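Type II restriction enzyme NgoMIV (Neisseria gonorrhoeae, PDB 1FIU) recognises the double-stranded DNA sequence 5'-GCCGGC-3' and cleaves it after the first G, working as a magnesium-dependent homotetramer. Local coordinates at residues I[233-247]-I[264-278]. Sequence-based numbering, arbitrary orientation.
Sequences LGTGEIDCVYHFALY and LFYIMVNGKRLKDIS
Arg273 reaches into the loop 234-239, where its three nitrogens donate to the backbone oxygens of Gly234, Ile238 and Asp239. From CB the chain folds back on itself, bent at both chi2 and chi3, which turns the guanidinium towards this loop. NE and NH2 grip Gly234 O side-on, at 3.0 Å from NE; Thr235 CG2 lies over one face of the guanidinium, toward its rim, nearest NE and CZ. NH2 also donates to Ile238 O at 2.8 Å, only 2° out of the guanidinium plane, and NH1 gives Asp239 O a nearly straight bond (169°) while holding its own neighbour, Lys272 O. Five bonds from three nitrogens thus fix the group's rotation. The following residues pair as parallel strands: Val241 N to Arg273 O, Lys275 N to Val241 O and His243 N to Lys275 O, the last at 2.8 Å. Strand 274-276 thereby joins 240-243 at the end of the six-stranded mixed sheet of this PDDEXK-clan nuclease, the helices 246-256 and 259-270 making the crossover. From the last residue of strand 274-276, Asp276 OD1 accepts from Leu246 N at 3.0 Å, at the start of helix 246-256. Asp276 OD2 closes an Asx turn with Ser278 N and forms a salt bridge with Arg9 of helix 4-18. The Tyr247 ring stacks on this carboxylate, planes 23° apart, Asp276 CG lying 3.8 Å above the ring plane. On the adjoining apolar side, Leu246 CD1 touches Phe265 CE1 at 3.6 Å and Leu274 CD2 at 3.8 Å.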
# COMPACT_ATOMS: atom_id res chain seq x y z
N LEU I 233 9.28 -6.05 -13.51
CA LEU I 233 8.99 -7.13 -12.56
C LEU I 233 8.18 -6.65 -11.37
O LEU I 233 8.30 -5.52 -10.95
CB LEU I 233 10.29 -7.78 -12.07
CG LEU I 233 11.11 -8.53 -13.12
CD1 LEU I 233 12.39 -9.03 -12.42
CD2 LEU I 233 10.35 -9.68 -13.74
N GLY I 234 7.35 -7.55 -10.83
CA GLY I 234 6.55 -7.20 -9.67
C GLY I 234 5.20 -6.66 -10.12
O GLY I 234 5.03 -6.33 -11.30
N THR I 235 4.27 -6.57 -9.18
CA THR I 235 2.92 -6.07 -9.48
C THR I 235 2.45 -5.12 -8.40
O THR I 235 3.01 -5.08 -7.30
CB THR I 235 1.89 -7.23 -9.57
OG1 THR I 235 1.89 -7.96 -8.34
CG2 THR I 235 2.23 -8.17 -10.71
N GLY I 236 1.41 -4.34 -8.73
CA GLY I 236 0.82 -3.43 -7.77
C GLY I 236 0.86 -1.95 -8.11
O GLY I 236 -0.01 -1.17 -7.68
N GLU I 237 1.88 -1.55 -8.86
CA GLU I 237 2.03 -0.14 -9.25
C GLU I 237 1.83 0.09 -10.74
O GLU I 237 1.09 0.99 -11.15
CB GLU I 237 3.44 0.36 -8.90
CG GLU I 237 3.87 0.22 -7.45
CD GLU I 237 4.67 -1.04 -7.14
OE1 GLU I 237 5.30 -1.67 -8.04
OE2 GLU I 237 4.68 -1.41 -5.96
N ILE I 238 2.50 -0.74 -11.54
CA ILE I 238 2.52 -0.68 -12.99
C ILE I 238 1.71 -1.81 -13.61
O ILE I 238 1.95 -3.01 -13.32
CB ILE I 238 4.00 -0.76 -13.48
CG1 ILE I 238 4.83 0.34 -12.80
CG2 ILE I 238 4.09 -0.68 -14.99
CD1 ILE I 238 4.32 1.72 -12.97
N ASP I 239 0.76 -1.46 -14.48
CA ASP I 239 -0.06 -2.49 -15.12
C ASP I 239 0.77 -3.42 -16.02
O ASP I 239 0.61 -4.64 -15.98
CB ASP I 239 -1.15 -1.88 -16.01
CG ASP I 239 -2.17 -1.04 -15.22
OD1 ASP I 239 -2.11 -0.99 -13.99
OD2 ASP I 239 -3.02 -0.44 -15.89
N CYS I 240 1.60 -2.81 -16.86
CA CYS I 240 2.43 -3.53 -17.82
C CYS I 240 3.43 -2.56 -18.44
O CYS I 240 3.21 -1.35 -18.45
CB CYS I 240 1.54 -4.12 -18.93
SG CYS I 240 2.41 -5.38 -19.97
N VAL I 241 4.55 -3.09 -18.95
CA VAL I 241 5.56 -2.27 -19.61
C VAL I 241 5.55 -2.62 -21.09
O VAL I 241 5.31 -3.77 -21.47
CB VAL I 241 6.97 -2.54 -18.99
CG1 VAL I 241 8.07 -1.82 -19.78
CG2 VAL I 241 6.99 -2.03 -17.56
N TYR I 242 5.78 -1.63 -21.94
CA TYR I 242 5.76 -1.84 -23.38
C TYR I 242 7.09 -1.40 -23.98
O TYR I 242 7.54 -0.30 -23.72
CB TYR I 242 4.62 -1.04 -24.01
CG TYR I 242 3.27 -1.51 -23.49
CD1 TYR I 242 2.83 -1.14 -22.21
CD2 TYR I 242 2.47 -2.35 -24.26
CE1 TYR I 242 1.59 -1.62 -21.71
CE2 TYR I 242 1.24 -2.83 -23.77
CZ TYR I 242 0.81 -2.46 -22.49
OH TYR I 242 -0.38 -2.96 -22.01
N HIS I 243 7.71 -2.28 -24.77
CA HIS I 243 9.01 -2.00 -25.37
C HIS I 243 8.84 -1.42 -26.78
O HIS I 243 7.99 -1.89 -27.56
CB HIS I 243 9.85 -3.30 -25.45
CG HIS I 243 11.31 -3.06 -25.73
ND1 HIS I 243 11.84 -3.11 -27.00
CD2 HIS I 243 12.32 -2.69 -24.91
CE1 HIS I 243 13.12 -2.77 -26.95
NE2 HIS I 243 13.44 -2.50 -25.69
N PHE I 244 9.65 -0.42 -27.10
CA PHE I 244 9.56 0.24 -28.39
C PHE I 244 9.87 -0.64 -29.60
O PHE I 244 9.48 -0.31 -30.72
CB PHE I 244 10.44 1.51 -28.42
CG PHE I 244 11.83 1.30 -28.98
CD1 PHE I 244 12.25 2.02 -30.10
CD2 PHE I 244 12.73 0.42 -28.36
CE1 PHE I 244 13.56 1.87 -30.59
CE2 PHE I 244 14.04 0.27 -28.85
CZ PHE I 244 14.44 1.00 -29.96
N ALA I 245 10.54 -1.76 -29.37
CA ALA I 245 10.90 -2.66 -30.48
C ALA I 245 11.09 -4.06 -29.94
O ALA I 245 12.16 -4.66 -30.01
CB ALA I 245 12.20 -2.15 -31.13
N LEU I 246 10.01 -4.62 -29.42
CA LEU I 246 10.10 -5.92 -28.80
C LEU I 246 10.54 -7.07 -29.70
O LEU I 246 11.36 -7.89 -29.28
CB LEU I 246 8.76 -6.29 -28.15
CG LEU I 246 8.88 -7.46 -27.16
CD1 LEU I 246 9.38 -6.97 -25.80
CD2 LEU I 246 7.55 -8.13 -27.00
N TYR I 247 9.98 -7.13 -30.91
CA TYR I 247 10.30 -8.20 -31.85
C TYR I 247 11.78 -8.20 -32.19
O TYR I 247 12.41 -9.26 -32.26
CB TYR I 247 9.48 -8.04 -33.13
CG TYR I 247 7.98 -7.88 -32.88
CD1 TYR I 247 7.20 -7.11 -33.74
CD2 TYR I 247 7.38 -8.47 -31.76
CE1 TYR I 247 5.84 -6.91 -33.49
CE2 TYR I 247 6.01 -8.28 -31.50
CZ TYR I 247 5.26 -7.49 -32.37
OH TYR I 247 3.92 -7.25 -32.11
N LEU I 264 15.47 -13.90 -18.93
CA LEU I 264 14.81 -12.79 -18.25
C LEU I 264 13.73 -12.18 -19.14
O LEU I 264 12.62 -11.87 -18.68
CB LEU I 264 15.85 -11.75 -17.81
CG LEU I 264 15.33 -10.56 -16.98
CD1 LEU I 264 14.41 -11.05 -15.83
CD2 LEU I 264 16.51 -9.78 -16.44
N PHE I 265 14.05 -12.04 -20.43
CA PHE I 265 13.10 -11.53 -21.41
C PHE I 265 11.83 -12.39 -21.39
O PHE I 265 10.73 -11.86 -21.33
CB PHE I 265 13.72 -11.58 -22.82
CG PHE I 265 12.77 -11.21 -23.92
CD1 PHE I 265 12.66 -9.87 -24.35
CD2 PHE I 265 12.02 -12.18 -24.58
CE1 PHE I 265 11.83 -9.53 -25.42
CE2 PHE I 265 11.19 -11.86 -25.64
CZ PHE I 265 11.09 -10.52 -26.07
N TYR I 266 11.97 -13.72 -21.46
CA TYR I 266 10.77 -14.56 -21.44
C TYR I 266 10.05 -14.58 -20.11
O TYR I 266 8.84 -14.78 -20.08
CB TYR I 266 11.08 -15.99 -21.93
CG TYR I 266 11.33 -16.01 -23.42
CD1 TYR I 266 12.59 -16.32 -23.94
CD2 TYR I 266 10.33 -15.62 -24.32
CE1 TYR I 266 12.85 -16.24 -25.30
CE2 TYR I 266 10.58 -15.54 -25.70
CZ TYR I 266 11.84 -15.85 -26.18
OH TYR I 266 12.12 -15.76 -27.52
N ILE I 267 10.76 -14.37 -19.01
CA ILE I 267 10.09 -14.33 -17.71
C ILE I 267 9.14 -13.14 -17.75
O ILE I 267 7.97 -13.24 -17.33
CB ILE I 267 11.08 -14.12 -16.56
CG1 ILE I 267 11.79 -15.45 -16.28
CG2 ILE I 267 10.35 -13.65 -15.29
CD1 ILE I 267 12.94 -15.33 -15.33
N MET I 268 9.62 -12.02 -18.27
CA MET I 268 8.79 -10.81 -18.36
C MET I 268 7.69 -10.93 -19.40
O MET I 268 6.55 -10.54 -19.14
CB MET I 268 9.65 -9.58 -18.66
CG MET I 268 10.62 -9.24 -17.56
SD MET I 268 11.51 -7.70 -17.84
CE MET I 268 12.76 -8.22 -19.11
N VAL I 269 7.98 -11.48 -20.58
CA VAL I 269 6.95 -11.60 -21.60
C VAL I 269 5.93 -12.69 -21.27
O VAL I 269 4.71 -12.46 -21.34
CB VAL I 269 7.58 -11.87 -22.99
CG1 VAL I 269 6.49 -12.16 -24.02
CG2 VAL I 269 8.43 -10.66 -23.41
N ASN I 270 6.40 -13.87 -20.90
CA ASN I 270 5.45 -14.92 -20.57
C ASN I 270 4.70 -14.59 -19.28
O ASN I 270 3.57 -15.05 -19.08
CB ASN I 270 6.17 -16.26 -20.42
CG ASN I 270 6.73 -16.76 -21.74
OD1 ASN I 270 6.27 -16.37 -22.81
ND2 ASN I 270 7.72 -17.65 -21.66
N GLY I 271 5.34 -13.79 -18.43
CA GLY I 271 4.79 -13.37 -17.16
C GLY I 271 3.90 -12.14 -17.26
O GLY I 271 3.56 -11.55 -16.24
N LYS I 272 3.55 -11.76 -18.48
CA LYS I 272 2.65 -10.63 -18.71
C LYS I 272 3.11 -9.33 -18.09
O LYS I 272 2.28 -8.56 -17.57
CB LYS I 272 1.25 -10.97 -18.18
CG LYS I 272 0.69 -12.30 -18.70
CD LYS I 272 0.69 -12.36 -20.21
CE LYS I 272 0.25 -13.74 -20.71
NZ LYS I 272 0.35 -13.85 -22.20
N ARG I 273 4.42 -9.06 -18.11
CA ARG I 273 4.95 -7.81 -17.56
C ARG I 273 5.55 -6.95 -18.66
O ARG I 273 5.80 -5.76 -18.45
CB ARG I 273 6.04 -8.02 -16.51
CG ARG I 273 5.72 -9.02 -15.40
CD ARG I 273 4.35 -8.73 -14.75
NE ARG I 273 4.31 -7.45 -14.03
CZ ARG I 273 3.39 -6.51 -14.26
NH1 ARG I 273 2.45 -6.70 -15.18
NH2 ARG I 273 3.37 -5.40 -13.51
N LEU I 274 5.78 -7.55 -19.82
CA LEU I 274 6.38 -6.85 -20.95
C LEU I 274 5.74 -7.23 -22.29
O LEU I 274 5.55 -8.42 -22.59
CB LEU I 274 7.90 -7.17 -20.99
CG LEU I 274 8.69 -6.43 -22.07
CD1 LEU I 274 8.63 -4.90 -21.83
CD2 LEU I 274 10.15 -6.93 -22.05
N LYS I 275 5.40 -6.22 -23.09
CA LYS I 275 4.79 -6.42 -24.40
C LYS I 275 5.44 -5.47 -25.41
O LYS I 275 6.39 -4.77 -25.08
CB LYS I 275 3.27 -6.16 -24.33
CG LYS I 275 2.51 -7.09 -23.38
CD LYS I 275 1.02 -6.75 -23.34
CE LYS I 275 0.25 -7.61 -22.33
NZ LYS I 275 -1.25 -7.45 -22.56
N ASP I 276 4.91 -5.46 -26.63
CA ASP I 276 5.45 -4.59 -27.68
C ASP I 276 4.64 -3.29 -27.72
O ASP I 276 3.48 -3.28 -27.30
CB ASP I 276 5.31 -5.25 -29.05
CG ASP I 276 5.90 -4.41 -30.16
OD1 ASP I 276 7.12 -4.16 -30.13
OD2 ASP I 276 5.16 -3.99 -31.06
N ILE I 277 5.24 -2.23 -28.25
CA ILE I 277 4.54 -0.93 -28.38
C ILE I 277 3.19 -1.14 -29.13
O ILE I 277 2.19 -0.49 -28.82
CB ILE I 277 5.43 0.12 -29.14
CG1 ILE I 277 4.71 1.46 -29.29
CG2 ILE I 277 5.83 -0.40 -30.51
CD1 ILE I 277 4.45 2.16 -28.02
N SER I 278 3.16 -2.08 -30.09
CA SER I 278 1.93 -2.32 -30.86
C SER I 278 0.78 -2.94 -30.05
O SER I 278 -0.37 -2.96 -30.50
CB SER I 278 2.22 -3.21 -32.11
OG SER I 278 2.50 -4.55 -31.76